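Local coordinates for protein beta-galactosidase (PDB 4MAD) that probably hydrolyses terminal non-reducing beta-D-galactose residues in beta-D-galactosides, as a glycoside hydrolase of family 35, at residues E30-S35 with E337-L342; L52-A57 with G317-S322; R89-A94 with G161-L166; L243-F248 with E273-Q278. All blocks are in the same frame, centred on the assembly; numbering follows the deposited sequence.

Interaction 1: E30-S35 with E337-L342; sequences EIRLLS and EKYVDL
Arg32 and Tyr339 meet at the polar-aromatic end of this contact, where NH2 of the Arg32 guanidinium lies 4.0 Å from CD1 of the Tyr339 ring and 4.2 Å from Tyr339 CB. The two flat groups are steeply inclined, their planes 64° apart. Arg32 gets there by a bent chain: CG extends opposite the backbone N (chi1 -172°), and a turn at chi3 of -68° swings the head across toward the tyrosine. Its other terminal nitrogen, NH1, is occupied by the carbonyl oxygens of Leu276 and Gly280, while the hydroxyl of Tyr339 is hydrogen-bonded to Glu273.

The apolar part is a single meeting of methyls. Leu34 and Val340 reach for each other tip to tip, with Leu34 CD1 4.1 Å from Val340 CG2, the valine branch that makes the contact.

The leucine opens strand 34-38, the first strand of the (beta/alpha)8 barrel, and the valine follows the last turn of helix 327-339, so the contact brings the start of the barrel against the end of a helix some 300 residues farther along the chain. No hydrogen bond links the two segments directly. Their mutual attachment is van der Waals in kind, and the polar ends of Arg32 and Tyr339 are fixed instead by residues 273 to 280 at the end of helix 265-276 and just beyond it.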
loop_
_atom_site.group_PDB
_atom_site.type_symbol
_atom_site.label_atom_id
_atom_site.label_comp_id
_atom_site.label_asym_id
_atom_site.label_seq_id
_atom_site.Cartn_x
_atom_site.Cartn_y
_atom_site.Cartn_z
ATOM N N GLU A 30 -8.188 35.193 3.649
ATOM C CA GLU A 30 -8.761 34.117 2.890
ATOM C C GLU A 30 -7.672 33.328 2.222
ATOM O O GLU A 30 -6.680 33.871 1.834
ATOM C CB GLU A 30 -9.764 34.621 1.887
ATOM C CG GLU A 30 -10.774 35.478 2.536
ATOM C CD GLU A 30 -12.014 35.722 1.731
ATOM O OE1 GLU A 30 -12.007 35.467 0.525
ATOM O OE2 GLU A 30 -12.988 36.168 2.327
ATOM N N ILE A 31 -7.880 32.012 2.182
ATOM C CA ILE A 31 -6.993 31.115 1.499
ATOM C C ILE A 31 -7.803 30.085 0.715
ATOM O O ILE A 31 -8.842 29.665 1.124
ATOM C CB ILE A 31 -6.109 30.376 2.470
ATOM C CG1 ILE A 31 -5.083 29.534 1.733
ATOM C CG2 ILE A 31 -6.901 29.543 3.383
ATOM C CD1 ILE A 31 -3.877 29.307 2.453
ATOM N N ARG A 32 -7.298 29.669 -0.414
ATOM C CA ARG A 32 -7.856 28.521 -1.076
ATOM C C ARG A 32 -6.815 27.422 -0.900
ATOM O O ARG A 32 -5.716 27.619 -1.228
ATOM C CB ARG A 32 -8.075 28.788 -2.549
ATOM C CG ARG A 32 -8.810 27.725 -3.229
ATOM C CD ARG A 32 -8.496 27.685 -4.652
ATOM N NE ARG A 32 -8.978 28.827 -5.384
ATOM C CZ ARG A 32 -10.104 28.872 -6.083
ATOM N NH1 ARG A 32 -10.928 27.844 -6.169
ATOM N NH2 ARG A 32 -10.390 29.973 -6.732
ATOM N N LEU A 33 -7.182 26.278 -0.356
ATOM C CA LEU A 33 -6.220 25.207 -0.209
ATOM C C LEU A 33 -6.076 24.490 -1.518
ATOM O O LEU A 33 -7.029 23.968 -2.069
ATOM C CB LEU A 33 -6.594 24.250 0.916
ATOM C CG LEU A 33 -6.743 24.957 2.244
ATOM C CD1 LEU A 33 -7.434 24.174 3.234
ATOM C CD2 LEU A 33 -5.438 25.376 2.772
ATOM N N LEU A 34 -4.852 24.488 -1.993
ATOM C CA LEU A 34 -4.503 23.729 -3.130
ATOM C C LEU A 34 -3.500 22.730 -2.603
ATOM O O LEU A 34 -2.376 23.103 -2.434
ATOM C CB LEU A 34 -3.837 24.619 -4.162
ATOM C CG LEU A 34 -4.742 25.647 -4.828
ATOM C CD1 LEU A 34 -3.984 26.453 -5.784
ATOM C CD2 LEU A 34 -5.841 24.976 -5.514
ATOM N N SER A 35 -3.917 21.483 -2.448
ATOM C CA SER A 35 -3.132 20.461 -1.810
ATOM C C SER A 35 -2.843 19.292 -2.717
ATOM O O SER A 35 -3.597 18.948 -3.569
ATOM C CB SER A 35 -3.819 20.003 -0.513
ATOM O OG SER A 35 -3.261 18.881 0.066
ATOM N N GLU A 337 -2.381 28.952 -12.301
ATOM C CA GLU A 337 -1.961 30.299 -12.580
ATOM C C GLU A 337 -3.135 31.244 -12.843
ATOM O O GLU A 337 -3.038 32.377 -12.577
ATOM C CB GLU A 337 -0.931 30.339 -13.689
ATOM C CG GLU A 337 0.376 29.794 -13.310
ATOM C CD GLU A 337 1.456 30.114 -14.330
ATOM O OE1 GLU A 337 1.407 29.573 -15.422
ATOM O OE2 GLU A 337 2.336 30.942 -14.041
ATOM N N LYS A 338 -4.231 30.753 -13.363
ATOM C CA LYS A 338 -5.442 31.543 -13.491
ATOM C C LYS A 338 -6.042 31.983 -12.170
ATOM O O LYS A 338 -6.767 32.909 -12.129
ATOM C CB LYS A 338 -6.513 30.822 -14.254
ATOM C CG LYS A 338 -6.188 30.539 -15.607
ATOM C CD LYS A 338 -7.222 29.669 -16.256
ATOM C CE LYS A 338 -8.595 30.229 -16.215
ATOM N NZ LYS A 338 -9.574 29.388 -17.004
ATOM N N TYR A 339 -5.783 31.231 -11.124
ATOM C CA TYR A 339 -6.451 31.406 -9.854
ATOM C C TYR A 339 -5.576 31.837 -8.676
ATOM O O TYR A 339 -6.067 32.269 -7.705
ATOM C CB TYR A 339 -7.252 30.177 -9.503
ATOM C CG TYR A 339 -8.287 29.826 -10.532
ATOM C CD1 TYR A 339 -9.498 30.448 -10.553
ATOM C CD2 TYR A 339 -8.056 28.871 -11.471
ATOM C CE1 TYR A 339 -10.420 30.135 -11.453
ATOM C CE2 TYR A 339 -8.962 28.565 -12.389
ATOM C CZ TYR A 339 -10.169 29.207 -12.380
ATOM O OH TYR A 339 -11.122 28.929 -13.306
ATOM N N VAL A 340 -4.284 31.697 -8.786
ATOM C CA VAL A 340 -3.368 32.198 -7.796
ATOM C C VAL A 340 -2.122 32.698 -8.468
ATOM O O VAL A 340 -1.718 32.181 -9.439
ATOM C CB VAL A 340 -2.994 31.159 -6.710
ATOM C CG1 VAL A 340 -4.150 30.884 -5.855
ATOM C CG2 VAL A 340 -2.532 29.925 -7.305
ATOM N N ASP A 341 -1.524 33.738 -7.937
ATOM C CA ASP A 341 -0.301 34.252 -8.541
ATOM C C ASP A 341 0.868 33.374 -8.106
ATOM O O ASP A 341 0.978 33.062 -6.967
ATOM C CB ASP A 341 -0.089 35.723 -8.188
ATOM C CG ASP A 341 -1.096 36.654 -8.909
ATOM O OD1 ASP A 341 -1.720 36.260 -9.890
ATOM O OD2 ASP A 341 -1.256 37.780 -8.476
ATOM N N LEU A 342 1.696 32.951 -9.033
ATOM C CA LEU A 342 2.810 32.074 -8.733
ATOM C C LEU A 342 4.133 32.599 -9.256
ATOM O O LEU A 342 4.181 33.246 -10.254
ATOM C CB LEU A 342 2.608 30.694 -9.360
ATOM C CG LEU A 342 1.307 29.963 -9.106
ATOM C CD1 LEU A 342 1.177 28.765 -9.928
ATOM C CD2 LEU A 342 1.264 29.603 -7.699
#

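Interaction 2: L52-A57 with G317-S322; sequences LLKLKA and GLLTES
Leu319 presses its CD1 methyl against the aliphatic stem of Lys54, 3.9 Å from Lys54 CB and 4.0 Å from Lys54 CD. The second methyl, Leu319 CD2, also reaches Lys54 CB, at 4.1 Å, so both methyls of the leucine bear on the root of the lysine from one side. Leu55 adds a looser apolar touch from the next position of the helix, its CD2 lying 4.3 Å from Leu319 CD1.

The lysine chain runs on almost straight beyond CG (chi2 159°, chi3 171°, chi4 170°), crossing the leucine at a slant and carrying the ammonium group past it. There NZ forms a salt bridge with Asp50, one turn earlier in the same helix, and a hydrogen bond with the carbonyl oxygen of Gly323.

Helix 48-58 follows the first strand of the (beta/alpha)8 barrel, and residues 317-322 belong to the long irregular connection that leads from strand 306-308 into helix 327-339. The contact therefore packs this late loop against the first helix of the barrel.

Farther out, the backbone of Leu319 is hydrogen-bonded to that of Ala287, and its side chain also rests on His288 and Phe329. Beside it, the carbonyl oxygen of Leu318 accepts a hydrogen bond from Thr326.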
loop_
_atom_site.group_PDB
_atom_site.type_symbol
_atom_site.label_atom_id
_atom_site.label_comp_id
_atom_site.label_asym_id
_atom_site.label_seq_id
_atom_site.Cartn_x
_atom_site.Cartn_y
_atom_site.Cartn_z
ATOM N N LEU A 52 8.722 16.997 -2.874
ATOM C CA LEU A 52 8.052 18.127 -2.273
ATOM C C LEU A 52 8.360 19.434 -3.004
ATOM O O LEU A 52 7.513 20.196 -3.200
ATOM C CB LEU A 52 8.385 18.255 -0.792
ATOM C CG LEU A 52 7.839 17.095 0.005
ATOM C CD1 LEU A 52 8.440 16.918 1.317
ATOM C CD2 LEU A 52 6.361 17.214 0.085
ATOM N N LEU A 53 9.596 19.610 -3.433
ATOM C CA LEU A 53 9.990 20.778 -4.168
ATOM C C LEU A 53 9.204 20.866 -5.458
ATOM O O LEU A 53 8.817 21.930 -5.881
ATOM C CB LEU A 53 11.473 20.691 -4.481
ATOM C CG LEU A 53 12.414 21.047 -3.358
ATOM C CD1 LEU A 53 13.761 20.736 -3.673
ATOM C CD2 LEU A 53 12.294 22.432 -2.974
ATOM N N LYS A 54 8.998 19.714 -6.068
ATOM C CA LYS A 54 8.197 19.628 -7.285
ATOM C C LYS A 54 6.724 20.029 -7.076
ATOM O O LYS A 54 6.148 20.736 -7.839
ATOM C CB LYS A 54 8.315 18.265 -7.942
ATOM C CG LYS A 54 9.652 18.048 -8.617
ATOM C CD LYS A 54 10.074 16.630 -8.864
ATOM C CE LYS A 54 11.273 16.567 -9.715
ATOM N NZ LYS A 54 11.903 15.302 -9.852
ATOM N N LEU A 55 6.136 19.581 -6.007
ATOM C CA LEU A 55 4.778 19.967 -5.729
ATOM C C LEU A 55 4.676 21.478 -5.480
ATOM O O LEU A 55 3.834 22.125 -5.983
ATOM C CB LEU A 55 4.232 19.196 -4.544
ATOM C CG LEU A 55 4.261 17.666 -4.608
ATOM C CD1 LEU A 55 3.485 17.114 -3.452
ATOM C CD2 LEU A 55 3.730 17.174 -5.870
ATOM N N LYS A 56 5.609 22.013 -4.733
ATOM C CA LYS A 56 5.553 23.413 -4.440
ATOM C C LYS A 56 5.659 24.138 -5.739
ATOM O O LYS A 56 4.966 25.044 -5.948
ATOM C CB LYS A 56 6.667 23.820 -3.504
ATOM C CG LYS A 56 6.749 25.258 -3.275
ATOM C CD LYS A 56 5.732 25.749 -2.362
ATOM C CE LYS A 56 6.145 27.015 -1.618
ATOM N NZ LYS A 56 5.022 27.732 -1.048
ATOM N N ALA A 57 6.521 23.697 -6.621
ATOM C CA ALA A 57 6.720 24.312 -7.909
ATOM C C ALA A 57 5.445 24.288 -8.748
ATOM O O ALA A 57 5.202 25.172 -9.508
ATOM C CB ALA A 57 7.807 23.659 -8.621
ATOM N N GLY A 317 -0.050 9.983 -11.756
ATOM C CA GLY A 317 0.104 11.142 -10.920
ATOM C C GLY A 317 0.776 12.296 -11.654
ATOM O O GLY A 317 1.232 12.136 -12.727
ATOM N N LEU A 318 0.786 13.453 -11.012
ATOM C CA LEU A 318 1.415 14.633 -11.539
ATOM C C LEU A 318 2.916 14.408 -11.685
ATOM O O LEU A 318 3.475 14.897 -12.600
ATOM C CB LEU A 318 1.125 15.839 -10.693
ATOM C CG LEU A 318 -0.334 16.186 -10.545
ATOM C CD1 LEU A 318 -0.517 17.362 -9.678
ATOM C CD2 LEU A 318 -1.042 16.324 -11.797
ATOM N N LEU A 319 3.501 13.668 -10.749
ATOM C CA LEU A 319 4.841 13.110 -10.882
ATOM C C LEU A 319 4.747 11.640 -11.157
ATOM O O LEU A 319 3.862 11.033 -10.693
ATOM C CB LEU A 319 5.647 13.271 -9.614
ATOM C CG LEU A 319 5.686 14.665 -9.052
ATOM C CD1 LEU A 319 6.634 14.716 -7.948
ATOM C CD2 LEU A 319 6.024 15.621 -10.078
ATOM N N THR A 320 5.661 11.094 -11.920
ATOM C CA THR A 320 5.637 9.672 -12.251
ATOM C C THR A 320 6.103 8.901 -11.030
ATOM O O THR A 320 6.544 9.477 -10.099
ATOM C CB THR A 320 6.577 9.310 -13.370
ATOM O OG1 THR A 320 7.890 9.507 -12.932
ATOM C CG2 THR A 320 6.315 10.112 -14.607
ATOM N N GLU A 321 6.080 7.588 -11.092
ATOM C CA GLU A 321 6.466 6.777 -9.913
ATOM C C GLU A 321 7.857 7.133 -9.469
ATOM O O GLU A 321 8.107 7.233 -8.334
ATOM C CB GLU A 321 6.434 5.288 -10.197
ATOM C CG GLU A 321 7.062 4.412 -9.098
ATOM C CD GLU A 321 6.872 2.895 -9.339
ATOM O OE1 GLU A 321 6.416 2.589 -10.437
ATOM O OE2 GLU A 321 7.158 2.086 -8.453
ATOM N N SER A 322 8.739 7.377 -10.428
ATOM C CA SER A 322 10.101 7.770 -10.117
ATOM C C SER A 322 10.333 9.248 -9.901
ATOM O O SER A 322 11.434 9.648 -9.683
ATOM C CB SER A 322 11.067 7.296 -11.159
ATOM O OG SER A 322 10.745 7.825 -12.376
#

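Interaction 3: R89-A94 with G161-L166; sequences RFIKTA and GPIIAL
Ile91 divides its two branches between neighbouring residues of the opposite segment. Its CG2 methyl sits against the ring of Pro162, 3.7 Å from Pro162 CG, with the two side chains slanted across one another. The longer branch goes to Ile163: the CD1 methyls of Ile91 and Ile163 are 4.1 Å apart, and these side chains cross at about a right angle. Both isoleucines have CG1 opposite the carbonyl carbon (chi1 -62° in Ile91, -61° in Ile163) and an extended chi2, which places the terminal methyls at the ends of straight branches.

Such packing is that of a helix laid on the outer surface of a (beta/alpha)8 barrel. Helix 87-97 comes just before strand 100-104, the third of the barrel, and here it reaches past that strand to the beginning of the fourth, 163-167. Pro162 immediately precedes the fourth strand, and its side chain also touches Val101 of the third.

Leu155 adds a further apolar surface, touching both Ile91 and Ile163. On the helix, Thr93 OG1 donates to Arg89 O at 2.8 Å. This hydroxyl lies 36° out of the carbonyl plane, while Thr93 N approaches the same oxygen from the opposite face.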
loop_
_atom_site.group_PDB
_atom_site.type_symbol
_atom_site.label_atom_id
_atom_site.label_comp_id
_atom_site.label_asym_id
_atom_site.label_seq_id
_atom_site.Cartn_x
_atom_site.Cartn_y
_atom_site.Cartn_z
ATOM N N ARG A 89 10.419 13.663 9.956
ATOM C CA ARG A 89 11.330 14.188 8.982
ATOM C C ARG A 89 10.571 14.616 7.740
ATOM O O ARG A 89 10.839 15.628 7.196
ATOM C CB ARG A 89 12.347 13.135 8.645
ATOM C CG ARG A 89 13.361 13.554 7.588
ATOM C CD ARG A 89 14.251 12.410 7.160
ATOM N NE ARG A 89 14.998 12.740 5.962
ATOM C CZ ARG A 89 15.896 11.970 5.405
ATOM N NH1 ARG A 89 16.170 10.796 5.914
ATOM N NH2 ARG A 89 16.528 12.400 4.328
ATOM N N PHE A 90 9.602 13.817 7.334
ATOM C CA PHE A 90 8.897 14.127 6.123
ATOM C C PHE A 90 8.178 15.444 6.280
ATOM O O PHE A 90 8.293 16.308 5.464
ATOM C CB PHE A 90 7.908 13.013 5.804
ATOM C CG PHE A 90 6.952 13.355 4.695
ATOM C CD1 PHE A 90 7.326 13.284 3.408
ATOM C CD2 PHE A 90 5.675 13.722 4.954
ATOM C CE1 PHE A 90 6.480 13.592 2.422
ATOM C CE2 PHE A 90 4.832 14.033 3.956
ATOM C CZ PHE A 90 5.227 13.962 2.718
ATOM N N ILE A 91 7.464 15.571 7.386
ATOM C CA ILE A 91 6.747 16.786 7.647
ATOM C C ILE A 91 7.640 18.049 7.804
ATOM O O ILE A 91 7.355 19.062 7.272
ATOM C CB ILE A 91 5.820 16.625 8.845
ATOM C CG1 ILE A 91 4.781 15.538 8.536
ATOM C CG2 ILE A 91 5.200 17.945 9.214
ATOM C CD1 ILE A 91 3.825 15.327 9.593
ATOM N N LYS A 92 8.743 17.913 8.481
ATOM C CA LYS A 92 9.726 18.988 8.545
ATOM C C LYS A 92 10.245 19.340 7.168
ATOM O O LYS A 92 10.546 20.439 6.922
ATOM C CB LYS A 92 10.872 18.626 9.437
ATOM C CG LYS A 92 10.540 18.747 10.859
ATOM C CD LYS A 92 11.628 18.163 11.697
ATOM C CE LYS A 92 11.486 18.581 13.088
ATOM N NZ LYS A 92 12.694 18.251 13.801
ATOM N N THR A 93 10.337 18.369 6.287
ATOM C CA THR A 93 10.757 18.642 4.944
ATOM C C THR A 93 9.759 19.530 4.196
ATOM O O THR A 93 10.130 20.416 3.484
ATOM C CB THR A 93 11.129 17.390 4.167
ATOM O OG1 THR A 93 12.045 16.620 4.924
ATOM C CG2 THR A 93 11.741 17.734 2.824
ATOM N N ALA A 94 8.487 19.251 4.399
ATOM C CA ALA A 94 7.411 20.021 3.793
ATOM C C ALA A 94 7.493 21.454 4.313
ATOM O O ALA A 94 7.481 22.392 3.581
ATOM C CB ALA A 94 6.091 19.416 4.120
ATOM N N GLY A 161 4.280 24.635 14.062
ATOM C CA GLY A 161 4.576 23.693 13.006
ATOM C C GLY A 161 3.639 23.867 11.829
ATOM O O GLY A 161 2.778 24.668 11.898
ATOM N N PRO A 162 3.817 23.073 10.788
ATOM C CA PRO A 162 3.093 23.233 9.542
ATOM C C PRO A 162 1.762 22.523 9.427
ATOM O O PRO A 162 1.096 22.684 8.459
ATOM C CB PRO A 162 4.051 22.615 8.546
ATOM C CG PRO A 162 4.706 21.612 9.253
ATOM C CD PRO A 162 4.830 22.041 10.655
ATOM N N ILE A 163 1.420 21.744 10.416
ATOM C CA ILE A 163 0.201 20.971 10.326
ATOM C C ILE A 163 -1.014 21.777 10.721
ATOM O O ILE A 163 -1.253 21.999 11.873
ATOM C CB ILE A 163 0.211 19.771 11.286
ATOM C CG1 ILE A 163 1.329 18.796 10.998
ATOM C CG2 ILE A 163 -1.065 19.082 11.226
ATOM C CD1 ILE A 163 1.411 17.703 11.941
ATOM N N ILE A 164 -1.777 22.169 9.735
ATOM C CA ILE A 164 -2.983 22.958 9.912
ATOM C C ILE A 164 -4.348 22.236 10.026
ATOM O O ILE A 164 -5.286 22.774 10.510
ATOM C CB ILE A 164 -3.063 24.024 8.801
ATOM C CG1 ILE A 164 -3.110 23.367 7.465
ATOM C CG2 ILE A 164 -1.880 24.873 8.827
ATOM C CD1 ILE A 164 -3.415 24.242 6.410
ATOM N N ALA A 165 -4.419 21.016 9.543
ATOM C CA ALA A 165 -5.635 20.255 9.634
ATOM C C ALA A 165 -5.425 18.752 9.709
ATOM O O ALA A 165 -4.481 18.234 9.274
ATOM C CB ALA A 165 -6.520 20.577 8.551
ATOM N N LEU A 166 -6.386 18.103 10.288
ATOM C CA LEU A 166 -6.360 16.677 10.346
ATOM C C LEU A 166 -7.712 16.025 10.062
ATOM O O LEU A 166 -8.714 16.539 10.451
ATOM C CB LEU A 166 -5.880 16.260 11.705
ATOM C CG LEU A 166 -4.527 16.733 12.164
ATOM C CD1 LEU A 166 -4.707 17.894 13.062
ATOM C CD2 LEU A 166 -3.817 15.653 12.880
#

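Interaction 4: L243-F248 with E273-Q278; sequences LMCMEF and EEILKQ
Ile275 carries the apolar centre of this contact with its terminal methyl, CD1, which meets two residues of the strand segment. It lies 4.2 Å from Cys245 CB and 4.3 Å from Phe248 CG, standing over one face of the phenylalanine ring and displaced toward its rim. The straight CG1 branch of Ile275 (chi2 176°) carries that methyl out from the helix to the barrel wall. At the other end Leu243 CD1 packs against the backbone of Gln278, 3.7 Å from Gln278 O, and also approaches Gln278 CB at 4.3 Å.

Polar bonds operate within the helical segment. Lys277 NZ makes a salt bridge of 3.0 Å to Glu273 OE1, approaching from above the carboxylate plane, and the other oxygen of that carboxylate is salt-bridged to Lys338.

The strand also holds Glu247, the predicted nucleophile. Its side chain is salt-bridged to Arg104 and hydrogen-bonded to Trp249.

Strand 244-249, helix 265-276 and strand 281-284 form a beta-alpha-beta unit, the seventh and eighth strands of the barrel with the helix between them. Helix 227-237 flanks Leu243 and Ile275 through Phe231 and Ala227, respectively, helix 327-339 packs on Leu276, and the ring of Phe284 meets that of Phe248 edge-to-face.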
loop_
_atom_site.group_PDB
_atom_site.type_symbol
_atom_site.label_atom_id
_atom_site.label_comp_id
_atom_site.label_asym_id
_atom_site.label_seq_id
_atom_site.Cartn_x
_atom_site.Cartn_y
_atom_site.Cartn_z
ATOM N N LEU A 243 -16.249 24.807 0.289
ATOM C CA LEU A 243 -16.298 23.548 -0.432
ATOM C C LEU A 243 -14.908 22.985 -0.669
ATOM O O LEU A 243 -14.115 23.651 -1.213
ATOM C CB LEU A 243 -16.950 23.767 -1.771
ATOM C CG LEU A 243 -18.326 24.402 -1.844
ATOM C CD1 LEU A 243 -18.746 24.690 -3.278
ATOM C CD2 LEU A 243 -19.312 23.491 -1.177
ATOM N N MET A 244 -14.630 21.762 -0.245
ATOM C CA MET A 244 -13.353 21.147 -0.535
ATOM C C MET A 244 -13.453 19.711 -1.074
ATOM O O MET A 244 -14.107 18.923 -0.526
ATOM C CB MET A 244 -12.438 21.142 0.665
ATOM C CG MET A 244 -11.071 20.710 0.298
ATOM S SD MET A 244 -9.924 21.173 1.541
ATOM C CE MET A 244 -8.433 20.791 0.798
ATOM N N CYS A 245 -12.740 19.418 -2.135
ATOM C CA CYS A 245 -12.588 18.068 -2.614
ATOM C C CYS A 245 -11.340 17.507 -1.986
ATOM O O CYS A 245 -10.292 17.832 -2.365
ATOM C CB CYS A 245 -12.413 18.074 -4.110
ATOM S SG CYS A 245 -12.130 16.451 -4.798
ATOM N N MET A 246 -11.488 16.719 -0.953
ATOM C CA MET A 246 -10.350 16.166 -0.257
ATOM C C MET A 246 -9.513 15.093 -0.979
ATOM O O MET A 246 -8.384 14.946 -0.688
ATOM C CB MET A 246 -10.756 15.763 1.138
ATOM C CG MET A 246 -9.675 15.345 1.952
ATOM S SD MET A 246 -8.402 16.514 2.367
ATOM C CE MET A 246 -9.317 17.920 2.781
ATOM N N GLU A 247 -10.134 14.373 -1.899
ATOM C CA GLU A 247 -9.462 13.537 -2.854
ATOM C C GLU A 247 -10.064 13.771 -4.252
ATOM O O GLU A 247 -11.132 13.387 -4.521
ATOM C CB GLU A 247 -9.556 12.053 -2.479
ATOM C CG GLU A 247 -9.166 11.724 -1.059
ATOM C CD GLU A 247 -9.400 10.262 -0.692
ATOM O OE1 GLU A 247 -9.776 9.490 -1.578
ATOM O OE2 GLU A 247 -9.263 9.954 0.487
ATOM N N PHE A 248 -9.338 14.452 -5.102
ATOM C CA PHE A 248 -9.690 14.579 -6.505
ATOM C C PHE A 248 -8.884 13.492 -7.203
ATOM O O PHE A 248 -7.701 13.619 -7.385
ATOM C CB PHE A 248 -9.351 15.979 -7.015
ATOM C CG PHE A 248 -9.422 16.155 -8.518
ATOM C CD1 PHE A 248 -10.362 15.533 -9.287
ATOM C CD2 PHE A 248 -8.549 16.997 -9.164
ATOM C CE1 PHE A 248 -10.374 15.760 -10.648
ATOM C CE2 PHE A 248 -8.585 17.155 -10.478
ATOM C CZ PHE A 248 -9.511 16.554 -11.206
ATOM N N GLU A 273 -11.184 22.823 -13.221
ATOM C CA GLU A 273 -11.816 24.116 -13.448
ATOM C C GLU A 273 -13.194 24.124 -12.827
ATOM O O GLU A 273 -13.592 25.073 -12.234
ATOM C CB GLU A 273 -11.925 24.437 -14.932
ATOM C CG GLU A 273 -10.653 24.804 -15.574
ATOM C CD GLU A 273 -10.376 26.291 -15.465
ATOM O OE1 GLU A 273 -11.119 26.969 -14.775
ATOM O OE2 GLU A 273 -9.431 26.756 -16.063
ATOM N N GLU A 274 -13.893 23.006 -12.934
ATOM C CA GLU A 274 -15.220 22.905 -12.383
ATOM C C GLU A 274 -15.117 23.137 -10.896
ATOM O O GLU A 274 -15.947 23.729 -10.327
ATOM C CB GLU A 274 -15.837 21.538 -12.679
ATOM C CG GLU A 274 -17.309 21.511 -12.788
ATOM C CD GLU A 274 -17.919 20.085 -12.854
ATOM O OE1 GLU A 274 -17.179 19.098 -12.922
ATOM O OE2 GLU A 274 -19.141 19.996 -12.819
ATOM N N ILE A 275 -14.109 22.574 -10.292
ATOM C CA ILE A 275 -13.944 22.719 -8.879
ATOM C C ILE A 275 -13.615 24.148 -8.509
ATOM O O ILE A 275 -14.186 24.690 -7.632
ATOM C CB ILE A 275 -12.813 21.831 -8.357
ATOM C CG1 ILE A 275 -13.217 20.371 -8.471
ATOM C CG2 ILE A 275 -12.435 22.202 -6.969
ATOM C CD1 ILE A 275 -12.178 19.390 -8.082
ATOM N N LEU A 276 -12.642 24.698 -9.187
ATOM C CA LEU A 276 -12.090 25.988 -8.825
ATOM C C LEU A 276 -13.100 27.141 -9.001
ATOM O O LEU A 276 -13.107 28.066 -8.248
ATOM C CB LEU A 276 -10.771 26.223 -9.553
ATOM C CG LEU A 276 -9.646 25.227 -9.318
ATOM C CD1 LEU A 276 -8.459 25.540 -10.167
ATOM C CD2 LEU A 276 -9.273 25.300 -7.884
ATOM N N LYS A 277 -13.899 27.040 -10.042
ATOM C CA LYS A 277 -14.877 28.062 -10.418
ATOM C C LYS A 277 -15.953 28.182 -9.346
ATOM O O LYS A 277 -16.592 29.144 -9.243
ATOM C CB LYS A 277 -15.485 27.781 -11.782
ATOM C CG LYS A 277 -14.568 28.040 -12.979
ATOM C CD LYS A 277 -15.368 28.447 -14.204
ATOM C CE LYS A 277 -14.550 28.664 -15.452
ATOM N NZ LYS A 277 -13.899 27.429 -15.852
ATOM N N GLN A 278 -16.110 27.147 -8.558
ATOM C CA GLN A 278 -17.089 27.103 -7.470
ATOM C C GLN A 278 -16.454 27.563 -6.174
ATOM O O GLN A 278 -17.003 27.406 -5.145
ATOM C CB GLN A 278 -17.706 25.725 -7.270
ATOM C CG GLN A 278 -18.587 25.303 -8.325
ATOM C CD GLN A 278 -19.091 23.900 -8.118
ATOM O OE1 GLN A 278 -18.486 22.984 -8.573
ATOM N NE2 GLN A 278 -20.142 23.748 -7.401
#

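All four contacts belong to the (beta/alpha)8 barrel region, where interactions 1, 3 and 4 reach the same parallel sheet. Interactions 1 and 4 are the nearest pair, with centres about 12 Å apart, and are directly joined: Tyr339 OH packs 3.6 Å from Lys277 CG, and Tyr339 CD2 lies 3.6 Å from Leu276 CD1. Interactions 2 and 3, about 17 Å apart between centres, touch where Leu52 CD1 lies 3.7 Å from Thr93 CG2, so helices 48-58 and 87-97 pack side by side. Interaction 4 includes the predicted nucleophile Glu247, and the side chain of its Cys245 is about 9 Å from that of Glu171, the predicted proton donor; the other three lie away from the annotated sites.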